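Local coordinates for protein mevalonate kinase (Staphylococcus aureus, PDB 2X7I) that probably phosphorylates mevalonate with ATP, as a GHMP-family kinase, an early step of the mevalonate route to isoprenoids, at residues Thr169-Asp173 against Glu304-Gly308; Val152-Pro156 against Thr166-Leu170. All coordinates share one frame; numbering follows the deposited sequence.

Contact 1 of 2, residues Thr169-Asp173 against Glu304-Gly308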
loop_
_atom_site.group_PDB
_atom_site.type_symbol
_atom_site.label_atom_id
_atom_site.label_comp_id
_atom_site.label_asym_id
_atom_site.label_seq_id
_atom_site.Cartn_x
_atom_site.Cartn_y
_atom_site.Cartn_z
ATOM N N THR A 169 -3.548 -7.327 15.389
ATOM C CA THR A 169 -3.848 -5.985 14.864
ATOM C C THR A 169 -2.807 -4.945 15.298
ATOM O O THR A 169 -2.344 -4.960 16.430
ATOM C CB THR A 169 -5.265 -5.509 15.304
ATOM O OG1 THR A 169 -6.259 -6.229 14.569
ATOM C CG2 THR A 169 -5.463 -4.014 15.041
ATOM N N LEU A 170 -2.450 -4.045 14.390
ATOM C CA LEU A 170 -1.419 -3.049 14.673
ATOM C C LEU A 170 -1.874 -2.074 15.756
ATOM O O LEU A 170 -2.956 -1.484 15.681
ATOM C CB LEU A 170 -1.016 -2.281 13.404
ATOM C CG LEU A 170 0.286 -1.466 13.535
ATOM C CD1 LEU A 170 1.471 -2.363 13.884
ATOM C CD2 LEU A 170 0.572 -0.666 12.276
ATOM N N SER A 171 -1.040 -1.931 16.777
ATOM C CA SER A 171 -1.302 -1.002 17.854
ATOM C C SER A 171 0.001 -0.367 18.313
ATOM O O SER A 171 0.726 -0.924 19.139
ATOM C CB SER A 171 -1.991 -1.712 19.009
ATOM O OG SER A 171 -2.445 -0.765 19.960
ATOM N N LEU A 172 0.296 0.795 17.744
ATOM C CA LEU A 172 1.411 1.621 18.180
ATOM C C LEU A 172 0.851 3.000 18.486
ATOM O O LEU A 172 0.058 3.546 17.707
ATOM C CB LEU A 172 2.492 1.696 17.097
ATOM C CG LEU A 172 3.139 0.342 16.752
ATOM C CD1 LEU A 172 3.961 0.392 15.470
ATOM C CD2 LEU A 172 4.001 -0.123 17.909
ATOM N N ASP A 173 1.247 3.540 19.637
ATOM C CA ASP A 173 0.794 4.848 20.084
ATOM C C ASP A 173 1.562 5.943 19.333
ATOM O O ASP A 173 2.534 6.516 19.841
ATOM C CB ASP A 173 0.990 4.962 21.604
ATOM C CG ASP A 173 0.490 6.277 22.176
ATOM O OD1 ASP A 173 0.851 6.574 23.340
ATOM O OD2 ASP A 173 -0.255 7.009 21.488
ATOM N N GLU A 304 -1.336 8.371 8.711
ATOM C CA GLU A 304 -1.765 7.070 9.195
ATOM C C GLU A 304 -1.702 7.041 10.722
ATOM O O GLU A 304 -0.628 7.212 11.307
ATOM C CB GLU A 304 -0.851 5.987 8.613
ATOM C CG GLU A 304 -1.263 4.539 8.925
ATOM C CD GLU A 304 -2.477 4.065 8.139
ATOM O OE1 GLU A 304 -2.863 4.726 7.147
ATOM O OE2 GLU A 304 -3.042 3.013 8.514
ATOM N N ASN A 305 -2.851 6.834 11.359
ATOM C CA ASN A 305 -2.899 6.525 12.791
ATOM C C ASN A 305 -2.443 5.088 12.970
ATOM O O ASN A 305 -2.927 4.201 12.271
ATOM C CB ASN A 305 -4.315 6.692 13.339
ATOM C CG ASN A 305 -4.379 6.622 14.868
ATOM O OD1 ASN A 305 -3.482 6.089 15.533
ATOM N ND2 ASN A 305 -5.456 7.158 15.424
ATOM N N LEU A 306 -1.514 4.850 13.892
ATOM C CA LEU A 306 -0.955 3.511 14.047
ATOM C C LEU A 306 -1.713 2.655 15.062
ATOM O O LEU A 306 -1.255 1.576 15.433
ATOM C CB LEU A 306 0.545 3.574 14.342
ATOM C CG LEU A 306 1.411 4.197 13.236
ATOM C CD1 LEU A 306 2.885 4.124 13.618
ATOM C CD2 LEU A 306 1.185 3.534 11.873
ATOM N N GLY A 307 -2.884 3.129 15.480
ATOM C CA GLY A 307 -3.868 2.285 16.167
ATOM C C GLY A 307 -3.778 2.228 17.677
ATOM O O GLY A 307 -4.574 1.538 18.316
ATOM N N GLY A 308 -2.809 2.937 18.253
ATOM C CA GLY A 308 -2.670 3.022 19.704
ATOM C C GLY A 308 -3.618 4.063 20.264
ATOM O O GLY A 308 -3.469 4.499 21.409
HETATM O O HOH W 1 -5.252 -0.891 17.150
#
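The carbonyls of Leu306 and Leu172 each take an N-H from above their planes. Leu172 N approaches Leu306 O at 2.9 Å with a nearly straight bond (174°), yet stands 47° out of the carbonyl plane. Gly308 N gives a more bent bond to Leu172 O at 3.0 Å and lies still farther from that carbonyl's plane. These two bonds make a single bridge between Leu172 and Gly307. Leu306 O also takes a CA-H contact from Ser171, with Ser171 CA 3.5 Å from Leu306 O.

Water 1 donates to both Leu170 O and Gly307 O, at 2.8 Å each, linking the two backbones. On the apolar side, Leu306 CB lies 3.9 Å from Leu172 CB. The CG of Leu306 is anti to its carbonyl carbon (chi1 -63°), which carries the isobutyl group away from the bonded oxygen, toward Phe226 and Met176. There its CD2 comes alongside the end of Leu170, 4.3 Å from Leu170 CD2, while Leu172 packs on Leu229. The tail is bent by an Asx turn, Asn305 OD1 accepting from Gly307 N, and Gly307 has the positive phi that glycine takes easily.

The antiparallel pairing of strands 175-180 and 300-305 runs on as far as Leu306 with Gly174. Past it the tail turns, and the Leu172-Gly307 bridge is separate, its two bonds bracketing Gly307 in the parallel pattern. It ties the C-terminal tail to the loop entering the four-stranded sheet, whose strand 276-280 lies in the C-terminal family region of GHMP kinases.

Contact 2 of 2, residues Val152-Pro156 against Thr166-Leu170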
loop_
_atom_site.group_PDB
_atom_site.type_symbol
_atom_site.label_atom_id
_atom_site.label_comp_id
_atom_site.label_asym_id
_atom_site.label_seq_id
_atom_site.Cartn_x
_atom_site.Cartn_y
_atom_site.Cartn_z
ATOM N N VAL A 152 -6.433 -8.230 3.309
ATOM C CA VAL A 152 -7.618 -9.018 3.650
ATOM C C VAL A 152 -7.757 -9.260 5.154
ATOM O O VAL A 152 -8.811 -8.990 5.733
ATOM C CB VAL A 152 -7.632 -10.363 2.905
ATOM C CG1 VAL A 152 -8.743 -11.252 3.428
ATOM C CG2 VAL A 152 -7.814 -10.117 1.427
ATOM N N SER A 153 -6.689 -9.745 5.779
ATOM C CA SER A 153 -6.673 -9.983 7.230
ATOM C C SER A 153 -6.799 -8.707 8.065
ATOM O O SER A 153 -7.268 -8.749 9.190
ATOM C CB SER A 153 -5.390 -10.707 7.638
ATOM O OG SER A 153 -4.240 -9.876 7.454
ATOM N N GLY A 154 -6.360 -7.575 7.526
ATOM C CA GLY A 154 -6.288 -6.335 8.305
ATOM C C GLY A 154 -5.248 -6.399 9.422
ATOM O O GLY A 154 -5.330 -5.658 10.411
ATOM N N LYS A 155 -4.270 -7.288 9.262
ATOM C CA LYS A 155 -3.230 -7.494 10.265
ATOM C C LYS A 155 -1.834 -7.377 9.644
ATOM O O LYS A 155 -1.679 -7.551 8.422
ATOM C CB LYS A 155 -3.413 -8.862 10.898
ATOM C CG LYS A 155 -4.665 -8.969 11.759
ATOM C CD LYS A 155 -5.102 -10.422 11.923
ATOM C CE LYS A 155 -6.221 -10.563 12.951
ATOM N NZ LYS A 155 -7.294 -9.549 12.725
ATOM N N PRO A 156 -0.809 -7.076 10.472
ATOM C CA PRO A 156 0.542 -7.061 9.935
ATOM C C PRO A 156 0.988 -8.461 9.532
ATOM O O PRO A 156 0.575 -9.430 10.153
ATOM C CB PRO A 156 1.397 -6.535 11.106
ATOM C CG PRO A 156 0.469 -5.988 12.088
ATOM C CD PRO A 156 -0.819 -6.732 11.903
ATOM N N THR A 166 1.346 -14.025 10.556
ATOM C CA THR A 166 0.404 -12.916 10.604
ATOM C C THR A 166 0.298 -12.492 12.050
ATOM O O THR A 166 -0.025 -13.302 12.907
ATOM C CB THR A 166 -0.973 -13.323 10.067
ATOM O OG1 THR A 166 -0.877 -13.549 8.657
ATOM C CG2 THR A 166 -2.003 -12.225 10.335
ATOM N N LEU A 167 0.603 -11.231 12.327
ATOM C CA LEU A 167 0.616 -10.743 13.708
ATOM C C LEU A 167 -0.790 -10.310 14.136
ATOM O O LEU A 167 -1.743 -10.397 13.355
ATOM C CB LEU A 167 1.608 -9.583 13.851
ATOM C CG LEU A 167 3.034 -9.805 13.314
ATOM C CD1 LEU A 167 3.904 -8.576 13.556
ATOM C CD2 LEU A 167 3.688 -11.046 13.927
ATOM N N LYS A 168 -0.919 -9.856 15.376
ATOM C CA LYS A 168 -2.177 -9.290 15.856
ATOM C C LYS A 168 -2.327 -7.864 15.327
ATOM O O LYS A 168 -1.350 -7.269 14.867
ATOM C CB LYS A 168 -2.225 -9.322 17.386
ATOM C CG LYS A 168 -2.334 -10.735 17.932
ATOM C CD LYS A 168 -1.663 -10.912 19.298
ATOM C CE LYS A 168 -2.651 -10.895 20.432
ATOM N NZ LYS A 168 -1.999 -11.279 21.714
ATOM N N THR A 169 -3.548 -7.327 15.389
ATOM C CA THR A 169 -3.848 -5.985 14.864
ATOM C C THR A 169 -2.807 -4.945 15.298
ATOM O O THR A 169 -2.344 -4.960 16.430
ATOM C CB THR A 169 -5.265 -5.509 15.304
ATOM O OG1 THR A 169 -6.259 -6.229 14.569
ATOM C CG2 THR A 169 -5.463 -4.014 15.041
ATOM N N LEU A 170 -2.450 -4.045 14.390
ATOM C CA LEU A 170 -1.419 -3.049 14.673
ATOM C C LEU A 170 -1.874 -2.074 15.756
ATOM O O LEU A 170 -2.956 -1.484 15.681
ATOM C CB LEU A 170 -1.016 -2.281 13.404
ATOM C CG LEU A 170 0.286 -1.466 13.535
ATOM C CD1 LEU A 170 1.471 -2.363 13.884
ATOM C CD2 LEU A 170 0.572 -0.666 12.276
HETATM O O HOH W 2 -3.233 -4.269 11.760
HETATM O O HOH W 3 -7.636 -6.219 12.307
#
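Gly154 O is gripped by two donating waters that lead to Leu170 N and Thr169 OG1. Water 2 is 2.9 Å from Gly154 O and accepts from Leu170 N at 2.8 Å. Water 3 also meets Thr169 OG1, 2.6 Å away, and takes a weak bond from Lys155 NZ; the bend of the lysine chain at its last torsion (chi4 47°) turns the amine back toward it. The direct bond is Leu167 N to Pro156 O, 2.8 Å long, with the donor tilted 26° from the carbonyl plane.

Around it the Pro156 ring lies against the 166-170 backbone: its CD comes 3.1 Å from Lys168 O, and its CG reaches Leu170 CD1. The Pro156 and Leu167 side chains cross at about a right angle, Pro156 CB 4.1 Å from Leu167 CD1. Lys155 CB sits 3.3 Å from Leu167 O, beside the Thr166 methyl. Upstream, an ST turn, in which Ser153 OG accepts from Lys155 N, lies at the end of helix 145-153, where Gly154 is the first residue to leave helical angles, with positive phi; Ser153 OG bonds Gln149 O as well.

Only one direct hydrogen bond joins the segments, so the proline's apolar packing and the water bridges carry much of the contact, and its polar edge is bridged by water.

From the N terminus, the chain leaves helix 145-153, runs out and back through strands 157-160 and 163-166, and contact 2 closes that short hairpin, with nine residues between its segments. The next residues then supply contact 1: Thr169 and Leu170 belong to both sets of segments, and the centres of the two contacts are about 11 Å apart. Contact 1 closes a far longer loop, reaching the C terminus across 130 mostly helical or sheet-forming residues. The two loops follow one another rather than nest. Together they fasten the loop before strand 175-180 to a helix end on one side and to the C-terminal tail on the other.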